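Local coordinates for nodulation fucosyltransferase NodZ (Bradyrhizobium sp., PDB 2HHC), which belongs to the GT-B class of glycosyltransferases, in which two Rossmann-like domains, each built round a largely parallel beta-sheet, face each other across a cleft, at residues R5-R10 / W26-R31; A140-F145 / R294-R299; E164-H169 / A275-V280; H199-A204 / D230-L235. All coordinates share one frame; numbering follows the deposited sequence.

Interaction 1 (R5-R10 / W26-R31)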
# COMPACT_ATOMS: atom_id res chain seq x y z
N ARG A 5 2.90 25.14 8.76
CA ARG A 5 1.63 24.46 8.68
C ARG A 5 1.84 23.03 8.16
O ARG A 5 2.88 22.74 7.54
CB ARG A 5 0.71 25.25 7.77
CG ARG A 5 0.26 26.56 8.46
CD ARG A 5 -0.37 27.61 7.55
NE ARG A 5 -0.80 27.07 6.29
CZ ARG A 5 -2.06 26.97 5.84
NH1 ARG A 5 -3.16 27.42 6.51
NH2 ARG A 5 -2.19 26.45 4.64
N PHE A 6 0.89 22.17 8.43
CA PHE A 6 1.13 20.73 8.34
C PHE A 6 -0.03 19.94 7.72
O PHE A 6 -1.21 20.35 7.81
CB PHE A 6 1.41 20.13 9.75
CG PHE A 6 2.59 20.76 10.43
CD1 PHE A 6 2.45 21.95 11.14
CD2 PHE A 6 3.83 20.16 10.39
CE1 PHE A 6 3.51 22.52 11.79
CE2 PHE A 6 4.90 20.73 11.05
CZ PHE A 6 4.74 21.90 11.78
N VAL A 7 0.33 18.80 7.16
CA VAL A 7 -0.62 17.71 6.84
C VAL A 7 -0.07 16.46 7.50
O VAL A 7 1.09 16.12 7.25
CB VAL A 7 -0.77 17.45 5.30
CG1 VAL A 7 -1.73 16.32 5.06
CG2 VAL A 7 -1.21 18.66 4.57
N ILE A 8 -0.86 15.81 8.35
CA ILE A 8 -0.42 14.58 9.00
C ILE A 8 -1.08 13.42 8.31
O ILE A 8 -2.32 13.33 8.21
CB ILE A 8 -0.78 14.60 10.49
CG1 ILE A 8 -0.21 15.87 11.19
CG2 ILE A 8 -0.27 13.34 11.12
CD1 ILE A 8 -0.56 15.96 12.65
N SER A 9 -0.30 12.47 7.82
CA SER A 9 -0.77 11.25 7.22
C SER A 9 -0.71 10.12 8.24
O SER A 9 0.39 9.62 8.55
CB SER A 9 0.07 10.91 5.99
OG SER A 9 -0.48 9.77 5.35
N ARG A 10 -1.88 9.71 8.74
CA ARG A 10 -2.00 8.66 9.72
C ARG A 10 -2.62 7.45 9.03
O ARG A 10 -3.74 7.55 8.49
CB ARG A 10 -2.94 9.10 10.84
CG ARG A 10 -2.66 10.50 11.35
CD ARG A 10 -3.22 10.64 12.79
NE ARG A 10 -2.31 9.99 13.72
CZ ARG A 10 -2.65 8.99 14.53
NH1 ARG A 10 -3.90 8.53 14.57
NH2 ARG A 10 -1.73 8.39 15.28
N TRP A 26 0.42 13.85 0.70
CA TRP A 26 1.56 14.52 0.07
C TRP A 26 1.05 15.55 -0.95
O TRP A 26 1.53 16.67 -1.05
CB TRP A 26 2.52 13.46 -0.59
CG TRP A 26 3.61 14.18 -1.35
CD1 TRP A 26 4.79 14.64 -0.87
CD2 TRP A 26 3.52 14.61 -2.71
NE1 TRP A 26 5.47 15.28 -1.86
CE2 TRP A 26 4.69 15.34 -2.99
CE3 TRP A 26 2.55 14.45 -3.72
CZ2 TRP A 26 4.93 15.90 -4.25
CZ3 TRP A 26 2.77 15.01 -4.95
CH2 TRP A 26 3.93 15.73 -5.20
N SER A 27 0.08 15.16 -1.76
CA SER A 27 -0.39 15.99 -2.82
C SER A 27 -1.01 17.27 -2.25
O SER A 27 -0.79 18.35 -2.76
CB SER A 27 -1.41 15.22 -3.66
OG SER A 27 -1.96 16.05 -4.65
N TYR A 28 -1.77 17.15 -1.17
CA TYR A 28 -2.37 18.34 -0.55
C TYR A 28 -1.30 19.22 0.11
O TYR A 28 -1.35 20.46 -0.02
CB TYR A 28 -3.45 17.99 0.45
CG TYR A 28 -4.31 19.17 0.82
CD1 TYR A 28 -5.19 19.70 -0.09
CD2 TYR A 28 -4.23 19.76 2.09
CE1 TYR A 28 -5.97 20.79 0.21
CE2 TYR A 28 -5.02 20.87 2.41
CZ TYR A 28 -5.89 21.36 1.46
OH TYR A 28 -6.72 22.46 1.72
N ALA A 29 -0.31 18.60 0.74
CA ALA A 29 0.83 19.35 1.32
C ALA A 29 1.58 20.13 0.23
O ALA A 29 1.97 21.29 0.41
CB ALA A 29 1.77 18.43 2.02
N GLN A 30 1.76 19.53 -0.93
CA GLN A 30 2.46 20.19 -2.02
C GLN A 30 1.64 21.39 -2.51
O GLN A 30 2.16 22.49 -2.70
CB GLN A 30 2.86 19.29 -3.23
CG GLN A 30 3.92 19.99 -4.15
CD GLN A 30 4.21 19.39 -5.57
OE1 GLN A 30 5.32 19.57 -6.15
NE2 GLN A 30 3.22 18.73 -6.14
N ARG A 31 0.35 21.17 -2.69
CA ARG A 31 -0.52 22.18 -3.31
C ARG A 31 -0.56 23.41 -2.39
O ARG A 31 -0.60 24.54 -2.86
CB ARG A 31 -1.92 21.58 -3.50
CG ARG A 31 -2.96 22.48 -4.16
CD ARG A 31 -4.41 21.97 -3.89
NE ARG A 31 -5.25 23.10 -3.52
CZ ARG A 31 -6.52 23.01 -3.10
NH1 ARG A 31 -7.15 21.84 -3.03
NH2 ARG A 31 -7.17 24.12 -2.77

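Interaction 2 (A140-F145 / R294-R299)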
# COMPACT_ATOMS: atom_id res chain seq x y z
N ALA A 140 1.03 11.19 -8.23
CA ALA A 140 1.36 11.33 -6.82
C ALA A 140 1.76 9.98 -6.21
O ALA A 140 2.70 9.86 -5.44
CB ALA A 140 0.25 11.98 -6.04
N GLU A 141 1.03 8.93 -6.59
CA GLU A 141 1.31 7.59 -6.10
C GLU A 141 2.71 7.17 -6.55
O GLU A 141 3.51 6.61 -5.79
CB GLU A 141 0.28 6.58 -6.62
CG GLU A 141 -1.11 6.75 -6.06
CD GLU A 141 -2.03 5.79 -6.78
OE1 GLU A 141 -1.92 4.55 -6.45
OE2 GLU A 141 -2.76 6.15 -7.72
N ARG A 142 3.02 7.38 -7.82
CA ARG A 142 4.33 6.95 -8.36
C ARG A 142 5.43 7.75 -7.69
O ARG A 142 6.56 7.23 -7.43
CB ARG A 142 4.36 7.18 -9.89
CG ARG A 142 3.42 6.28 -10.61
CD ARG A 142 3.41 6.66 -12.13
NE ARG A 142 2.48 5.85 -12.90
CZ ARG A 142 2.73 4.63 -13.26
NH1 ARG A 142 3.91 4.10 -13.00
NH2 ARG A 142 1.82 3.97 -13.95
N LEU A 143 5.19 9.02 -7.45
CA LEU A 143 6.19 9.86 -6.77
C LEU A 143 6.54 9.32 -5.40
O LEU A 143 7.68 9.27 -5.00
CB LEU A 143 5.75 11.31 -6.81
CG LEU A 143 6.94 12.17 -6.50
CD1 LEU A 143 6.82 13.42 -7.31
CD2 LEU A 143 6.89 12.37 -4.99
N ILE A 144 5.56 8.86 -4.65
CA ILE A 144 5.85 8.30 -3.33
C ILE A 144 6.71 7.06 -3.48
O ILE A 144 7.72 6.92 -2.78
CB ILE A 144 4.54 7.93 -2.59
CG1 ILE A 144 3.82 9.22 -2.15
CG2 ILE A 144 4.76 7.03 -1.44
CD1 ILE A 144 4.54 10.14 -1.25
N PHE A 145 6.35 6.13 -4.35
CA PHE A 145 7.18 4.91 -4.51
C PHE A 145 8.60 5.17 -4.93
O PHE A 145 9.52 4.43 -4.61
CB PHE A 145 6.48 3.89 -5.40
CG PHE A 145 5.40 3.12 -4.70
CD1 PHE A 145 5.71 2.09 -3.81
CD2 PHE A 145 4.11 3.39 -4.93
CE1 PHE A 145 4.74 1.39 -3.19
CE2 PHE A 145 3.13 2.68 -4.26
CZ PHE A 145 3.49 1.70 -3.39
N ARG A 294 -0.00 -2.85 -10.22
CA ARG A 294 -0.89 -2.28 -11.20
C ARG A 294 -0.27 -1.06 -11.91
O ARG A 294 -0.44 -0.88 -13.11
CB ARG A 294 -2.24 -1.91 -10.56
CG ARG A 294 -3.20 -1.12 -11.43
CD ARG A 294 -3.62 -1.87 -12.69
NE ARG A 294 -4.49 -1.09 -13.59
CZ ARG A 294 -4.06 -0.17 -14.46
NH1 ARG A 294 -2.77 0.11 -14.56
NH2 ARG A 294 -4.92 0.47 -15.24
N LEU A 295 0.41 -0.21 -11.15
CA LEU A 295 1.10 0.96 -11.74
C LEU A 295 2.23 0.61 -12.69
O LEU A 295 2.50 1.37 -13.67
CB LEU A 295 1.64 1.84 -10.61
CG LEU A 295 0.54 2.54 -9.79
CD1 LEU A 295 1.21 3.19 -8.54
CD2 LEU A 295 -0.38 3.44 -10.55
N LEU A 296 2.93 -0.48 -12.42
CA LEU A 296 4.18 -0.80 -13.16
C LEU A 296 4.17 -1.96 -14.15
O LEU A 296 4.93 -1.94 -15.12
CB LEU A 296 5.35 -0.99 -12.19
CG LEU A 296 5.84 0.21 -11.38
CD1 LEU A 296 7.02 -0.21 -10.47
CD2 LEU A 296 6.27 1.28 -12.31
N VAL A 297 3.37 -2.98 -13.90
CA VAL A 297 3.45 -4.23 -14.65
C VAL A 297 2.77 -4.13 -15.99
O VAL A 297 1.73 -3.46 -16.12
CB VAL A 297 2.80 -5.35 -13.82
CG1 VAL A 297 2.57 -6.64 -14.57
CG2 VAL A 297 3.62 -5.59 -12.54
N PRO A 298 3.36 -4.74 -17.02
CA PRO A 298 2.76 -4.64 -18.37
C PRO A 298 1.30 -5.10 -18.53
O PRO A 298 0.53 -4.49 -19.29
CB PRO A 298 3.69 -5.53 -19.20
CG PRO A 298 5.00 -5.44 -18.54
CD PRO A 298 4.68 -5.38 -17.06
N ARG A 299 0.94 -6.19 -17.87
CA ARG A 299 -0.41 -6.75 -18.03
C ARG A 299 -0.98 -7.17 -16.67
O ARG A 299 -0.30 -7.77 -15.85
CB ARG A 299 -0.38 -7.98 -18.94
CG ARG A 299 0.02 -7.73 -20.38
CD ARG A 299 0.94 -8.89 -20.75
NE ARG A 299 0.60 -9.50 -21.98
CZ ARG A 299 1.21 -10.56 -22.53
NH1 ARG A 299 2.22 -11.19 -21.96
NH2 ARG A 299 0.78 -10.97 -23.69

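Interaction 3 (E164-H169 / A275-V280)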
# COMPACT_ATOMS: atom_id res chain seq x y z
N GLU A 164 17.46 -15.07 -7.80
CA GLU A 164 17.24 -16.50 -7.64
C GLU A 164 16.08 -17.02 -8.48
O GLU A 164 16.11 -18.18 -8.87
CB GLU A 164 16.99 -16.83 -6.15
CG GLU A 164 18.23 -16.76 -5.33
CD GLU A 164 18.03 -16.46 -3.86
OE1 GLU A 164 16.84 -16.33 -3.42
OE2 GLU A 164 19.07 -16.28 -3.18
N HIS A 165 15.09 -16.20 -8.79
CA HIS A 165 13.82 -16.67 -9.42
C HIS A 165 13.35 -15.85 -10.62
O HIS A 165 12.76 -16.42 -11.56
CB HIS A 165 12.68 -16.63 -8.40
CG HIS A 165 12.93 -17.43 -7.17
ND1 HIS A 165 12.80 -18.81 -7.15
CD2 HIS A 165 13.27 -17.05 -5.92
CE1 HIS A 165 13.09 -19.24 -5.94
NE2 HIS A 165 13.38 -18.20 -5.17
N PHE A 166 13.55 -14.55 -10.59
CA PHE A 166 13.03 -13.60 -11.58
C PHE A 166 13.96 -13.41 -12.79
O PHE A 166 13.50 -13.37 -13.94
CB PHE A 166 12.77 -12.25 -10.94
CG PHE A 166 11.52 -12.16 -10.16
CD1 PHE A 166 11.36 -12.84 -8.98
CD2 PHE A 166 10.48 -11.37 -10.62
CE1 PHE A 166 10.13 -12.71 -8.22
CE2 PHE A 166 9.33 -11.28 -9.93
CZ PHE A 166 9.16 -11.95 -8.74
N SER A 167 15.27 -13.26 -12.54
CA SER A 167 16.22 -13.04 -13.59
C SER A 167 16.17 -14.19 -14.59
O SER A 167 16.18 -15.36 -14.22
CB SER A 167 17.62 -12.88 -12.99
OG SER A 167 18.58 -12.72 -14.01
N GLY A 168 16.13 -13.85 -15.87
CA GLY A 168 16.14 -14.84 -16.91
C GLY A 168 14.77 -15.38 -17.25
O GLY A 168 14.65 -16.19 -18.14
N HIS A 169 13.74 -14.92 -16.53
CA HIS A 169 12.41 -15.50 -16.63
C HIS A 169 11.32 -14.45 -16.79
O HIS A 169 11.54 -13.28 -16.54
CB HIS A 169 12.13 -16.36 -15.39
CG HIS A 169 12.91 -17.64 -15.36
ND1 HIS A 169 14.21 -17.73 -14.91
CD2 HIS A 169 12.57 -18.89 -15.76
CE1 HIS A 169 14.63 -18.98 -15.03
NE2 HIS A 169 13.65 -19.70 -15.53
N ALA A 275 5.62 -6.10 -8.38
CA ALA A 275 5.78 -5.01 -9.35
C ALA A 275 6.86 -5.25 -10.41
O ALA A 275 7.01 -4.45 -11.33
CB ALA A 275 6.04 -3.71 -8.63
N ARG A 276 7.60 -6.34 -10.25
CA ARG A 276 8.64 -6.79 -11.18
C ARG A 276 8.17 -7.87 -12.15
O ARG A 276 8.94 -8.37 -12.99
CB ARG A 276 9.83 -7.37 -10.38
CG ARG A 276 10.53 -6.45 -9.34
CD ARG A 276 11.42 -5.34 -9.91
NE ARG A 276 12.73 -5.82 -10.38
CZ ARG A 276 13.80 -6.07 -9.61
NH1 ARG A 276 13.75 -6.00 -8.27
NH2 ARG A 276 14.91 -6.48 -10.20
N CYS A 277 6.94 -8.29 -11.99
CA CYS A 277 6.39 -9.36 -12.83
C CYS A 277 5.96 -8.86 -14.21
O CYS A 277 5.83 -7.66 -14.44
CB CYS A 277 5.20 -10.00 -12.12
SG CYS A 277 5.63 -10.86 -10.60
N ALA A 278 5.79 -9.82 -15.12
CA ALA A 278 5.35 -9.52 -16.46
C ALA A 278 3.86 -9.37 -16.54
O ALA A 278 3.35 -8.60 -17.33
CB ALA A 278 5.84 -10.58 -17.43
N THR A 279 3.18 -10.19 -15.75
CA THR A 279 1.75 -10.20 -15.67
C THR A 279 1.43 -10.36 -14.19
O THR A 279 2.12 -11.13 -13.50
CB THR A 279 1.15 -11.40 -16.42
OG1 THR A 279 1.41 -11.24 -17.81
CG2 THR A 279 -0.37 -11.53 -16.18
N VAL A 280 0.43 -9.64 -13.72
CA VAL A 280 -0.05 -9.81 -12.33
C VAL A 280 -1.54 -10.07 -12.32
O VAL A 280 -2.34 -9.40 -12.96
CB VAL A 280 0.29 -8.61 -11.43
CG1 VAL A 280 -0.27 -8.81 -10.02
CG2 VAL A 280 1.76 -8.52 -11.27

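Interaction 4 (H199-A204 / D230-L235)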
# COMPACT_ATOMS: atom_id res chain seq x y z
N HIS A 199 -10.90 -22.47 -7.80
CA HIS A 199 -11.16 -22.63 -9.22
C HIS A 199 -10.93 -21.36 -10.02
O HIS A 199 -10.31 -21.40 -11.08
CB HIS A 199 -12.59 -23.11 -9.46
CG HIS A 199 -12.92 -23.32 -10.90
ND1 HIS A 199 -12.31 -24.29 -11.66
CD2 HIS A 199 -13.83 -22.72 -11.71
CE1 HIS A 199 -12.81 -24.26 -12.89
NE2 HIS A 199 -13.73 -23.32 -12.94
N GLN A 200 -11.41 -20.23 -9.49
CA GLN A 200 -11.28 -18.94 -10.18
C GLN A 200 -9.83 -18.53 -10.33
O GLN A 200 -9.44 -18.09 -11.40
CB GLN A 200 -12.07 -17.86 -9.42
CG GLN A 200 -13.52 -18.06 -9.55
CD GLN A 200 -14.35 -17.02 -8.84
OE1 GLN A 200 -13.90 -16.36 -7.91
NE2 GLN A 200 -15.59 -16.86 -9.31
N VAL A 201 -9.03 -18.69 -9.28
CA VAL A 201 -7.63 -18.46 -9.33
C VAL A 201 -6.94 -19.33 -10.36
O VAL A 201 -6.07 -18.88 -11.08
CB VAL A 201 -6.97 -18.71 -7.93
CG1 VAL A 201 -5.47 -18.70 -8.01
CG2 VAL A 201 -7.47 -17.62 -6.91
N CYS A 202 -7.34 -20.60 -10.42
CA CYS A 202 -6.78 -21.46 -11.43
C CYS A 202 -7.11 -20.99 -12.83
O CYS A 202 -6.23 -21.07 -13.69
CB CYS A 202 -7.19 -22.92 -11.26
SG CYS A 202 -6.53 -23.68 -9.73
N MET A 203 -8.36 -20.59 -13.07
CA MET A 203 -8.75 -20.04 -14.37
C MET A 203 -7.91 -18.82 -14.75
O MET A 203 -7.51 -18.67 -15.91
CB MET A 203 -10.22 -19.55 -14.34
CG MET A 203 -11.28 -20.50 -13.80
SD MET A 203 -12.90 -19.75 -14.09
CE MET A 203 -13.68 -19.52 -12.53
N ALA A 204 -7.67 -17.93 -13.78
CA ALA A 204 -6.85 -16.74 -14.03
C ALA A 204 -5.43 -17.15 -14.38
O ALA A 204 -4.83 -16.57 -15.30
CB ALA A 204 -6.85 -15.82 -12.82
N ASP A 230 -0.15 -24.58 -1.14
CA ASP A 230 -0.02 -26.03 -1.41
C ASP A 230 -0.84 -26.43 -2.62
O ASP A 230 -0.35 -27.21 -3.46
CB ASP A 230 -0.44 -26.85 -0.22
CG ASP A 230 0.51 -26.72 0.97
OD1 ASP A 230 1.64 -26.21 0.75
OD2 ASP A 230 0.09 -27.04 2.09
N GLN A 231 -2.07 -25.95 -2.71
CA GLN A 231 -2.92 -26.35 -3.83
C GLN A 231 -2.45 -25.78 -5.16
O GLN A 231 -2.33 -26.51 -6.14
CB GLN A 231 -4.38 -25.96 -3.56
CG GLN A 231 -5.02 -26.67 -2.37
CD GLN A 231 -6.19 -25.90 -1.71
OE1 GLN A 231 -6.83 -26.41 -0.79
NE2 GLN A 231 -6.44 -24.67 -2.17
N VAL A 232 -2.23 -24.49 -5.20
CA VAL A 232 -1.77 -23.86 -6.44
C VAL A 232 -0.42 -24.45 -6.87
O VAL A 232 -0.21 -24.80 -8.05
CB VAL A 232 -1.70 -22.34 -6.33
CG1 VAL A 232 -1.03 -21.75 -7.58
CG2 VAL A 232 -3.08 -21.76 -6.08
N SER A 233 0.45 -24.72 -5.91
CA SER A 233 1.75 -25.32 -6.24
C SER A 233 1.60 -26.69 -6.82
O SER A 233 2.43 -27.17 -7.61
CB SER A 233 2.64 -25.37 -4.98
OG SER A 233 2.89 -24.03 -4.52
N GLY A 234 0.57 -27.46 -6.40
CA GLY A 234 0.35 -28.80 -6.89
C GLY A 234 -0.42 -28.88 -8.20
O GLY A 234 -0.50 -29.93 -8.78
N LEU A 235 -0.93 -27.70 -8.63
CA LEU A 235 -1.77 -27.60 -9.85
C LEU A 235 -1.05 -27.01 -11.06
O LEU A 235 -1.55 -27.18 -12.21
CB LEU A 235 -3.05 -26.78 -9.56
CG LEU A 235 -4.07 -27.60 -8.74
CD1 LEU A 235 -5.09 -26.72 -8.08
CD2 LEU A 235 -4.76 -28.60 -9.58

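Interaction 1 (R5-R10 / W26-R31)
The nearest CA atoms of the two segments, those of Val7 on strand 6-10 and Ala29 on helix 15-32, lie 5.9 Å apart, so little side chain can stand between the backbones there, which fits the small Ala29. Val7 carries the strand's whole share of the contact, and one branch does the touching. With CG1 anti to the backbone N (chi1 179°), the other methyl, CG2, stands anti to the carbonyl carbon and is carried toward the helix. Val7 CG2 lies 3.9 Å from Ala29 CA and equally 3.9 Å from Ala29 CB, so the valine methyl sits against the helix backbone. The same methyl meets the aromatic ring of Tyr28 from the edge, near the ring plane, with CG2 of Val7 4.1 Å from CD2 of Tyr28. All three residues are buried, and the chemistry across the interface is purely apolar; the polar end of the tyrosine is used elsewhere, its OH being hydrogen-bonded to Ser121 N. About 123 Å² is buried in total, a modest area that fits one methyl lodged between two successive helix residues. The pairing belongs to a beta-alpha-beta crossover: the chain leaves strand 6-10, runs through helix 15-32 and returns in strand 35-39, parallel to and beside the first. Strand 125-128 flanks strand 6-10 on its other side, with Cys128 touching Val7. The Tyr28 ring also meets Phe115 of helix 101-116, while Ala29 reaches Val67 of strand 67-70, so the helix packs across several strands of this sheet.

Interaction 2 (A140-F145 / R294-R299)
One face of the Arg142 guanidinium is covered by Leu295 CB, which stands 3.7 Å above the plane and toward its rim, while Leu296 CD2 lies at the edge, 3.7 Å from Arg142 NH1. The stronger of two bonds runs from Arg142 NH2 to Leu295 O at 2.7 Å, with an N-H...O angle of 144°; the oxygen is 20° out of the guanidinium plane, and the donor is tilted 16° from the carbonyl plane. Arg142 NH1 adds a weak second bond to that oxygen, which Asn316 ND2 also reaches weakly. An extended chain from CG to NE carries the head across from helix 138-147, and Glu138 holds Arg142 NE in a salt bridge. The acceptor lies near the C-terminal end of helix 291-296, since Val297 is the first residue to leave helical angles; a positive group there would probably be welcomed by the helix dipole. In this two-domain GT-B fold the contact joins helix 138-147, which packs on helix 15-32 of the first domain, to helix 291-296, which packs against strands of the second sheet. Beside the guanidinium contact, Leu295 CD1 fits against Glu141, 4.0 Å from Glu141 CB, the two side chains crossing at about a right angle. Glu141 OE1 is turned to a salt bridge with Arg291, and Phe145 stacks on Tyr292.

Interaction 3 (E164-H169 / A275-V280)
Phe166, within the wider pi-type turn at 164-166, sends its ring to Cys277 and Arg276. With CG anti to the carbonyl carbon (chi1 -79°), the ring swings across to the other segment and brings CE2 within 3.8 Å of Cys277 SG. The sulfur lies 5.0 Å from the ring centroid and 74° off the ring normal, which makes this a sulfur-aromatic contact at the edge of the ring. Arg276 adds its CB, 4.0 Å from Phe166 CE2 and set obliquely to the ring; the rest of that side chain bends away and, in the conformer given, its head makes a cation-pi contact with Tyr162. Phe166 is further covered edge-to-face by Phe220 of strand 217-223, and both Phe166 and Cys277 touch Ile171. The contact thus lies at the edge of the second Rossmann-like sheet, where helix 152-166 passes into strand 170-176, a central strand, and where Cys277 precedes strand 279-283, the neighbour of 170-176; Ala278 pairs with Ile171 through the backbone. After Phe166 the chain turns at Ser167 and Gly168 in a type II beta turn. Gly168 has the positive phi, 86°, that belongs to the third position of such a turn. His169 completes it, its N bonding Phe166 O at 3.0 Å, and leads directly into strand 170-176.

Interaction 4 (H199-A204 / D230-L235)
Leu235 lays its CD1 methyl against the thiol sulfur of Cys202, with Leu235 CD1 to Cys202 SG measuring 3.7 Å, the closest approach between the two segments. The sulfur is delivered by a first torsion of -65°, which sets SG anti to the carbonyl carbon and aims it at the facing helix. One residue before the cysteine, and about a turn before the leucine, Val201 CG1 faces Val232 CG2 at 4.3 Å, branch methyl against branch methyl. The nearest CA atoms of the two segments are those of Cys202 and Val232, 7.5 Å apart. Leu235 is solvent-exposed, whereas Val201, Cys202 and Val232 are buried, so the contact runs from the protein surface at the leucine into the interior at the valine pair. In the fold, helix 192-209 links strands 170-176 and 217-223, and helix 226-235 links 217-223 and 239-240, so the contact joins the helices of two successive beta-alpha-beta units on the parallel part of the second sheet. Val201 also touches Phe283 of strand 279-283, and Val232 reaches Leu198 and Ile205 on the facing helix. Across the two segments the touching atoms are three methyl carbons and a thiol sulfur, without a hydrogen bond or a charge pair; this contact therefore probably rests on dispersion and the exclusion of water, without directional bonds between these segments.

How the interactions relate
From the N terminus, interaction 1 closes first, joining strand 6-10 to the helix that follows it in the first sheet's domain. The chain then passes through 140-145, and interaction 2 closes a loop of 148 residues at 294-299, its contact bridging the two halves of the fold. Interaction 3 falls wholly within that long loop, and interaction 4 within interaction 3, so the last three are concentric and none cross. Interactions 1 and 2 meet directly, Trp26 CB lying 3.9 Å from Ile144 CD1; interactions 2 and 3 are joined by a probable backbone bond, Arg299 O to Val280 N. Interaction 4 pairs two helices that connect successive parallel strands of the second sheet.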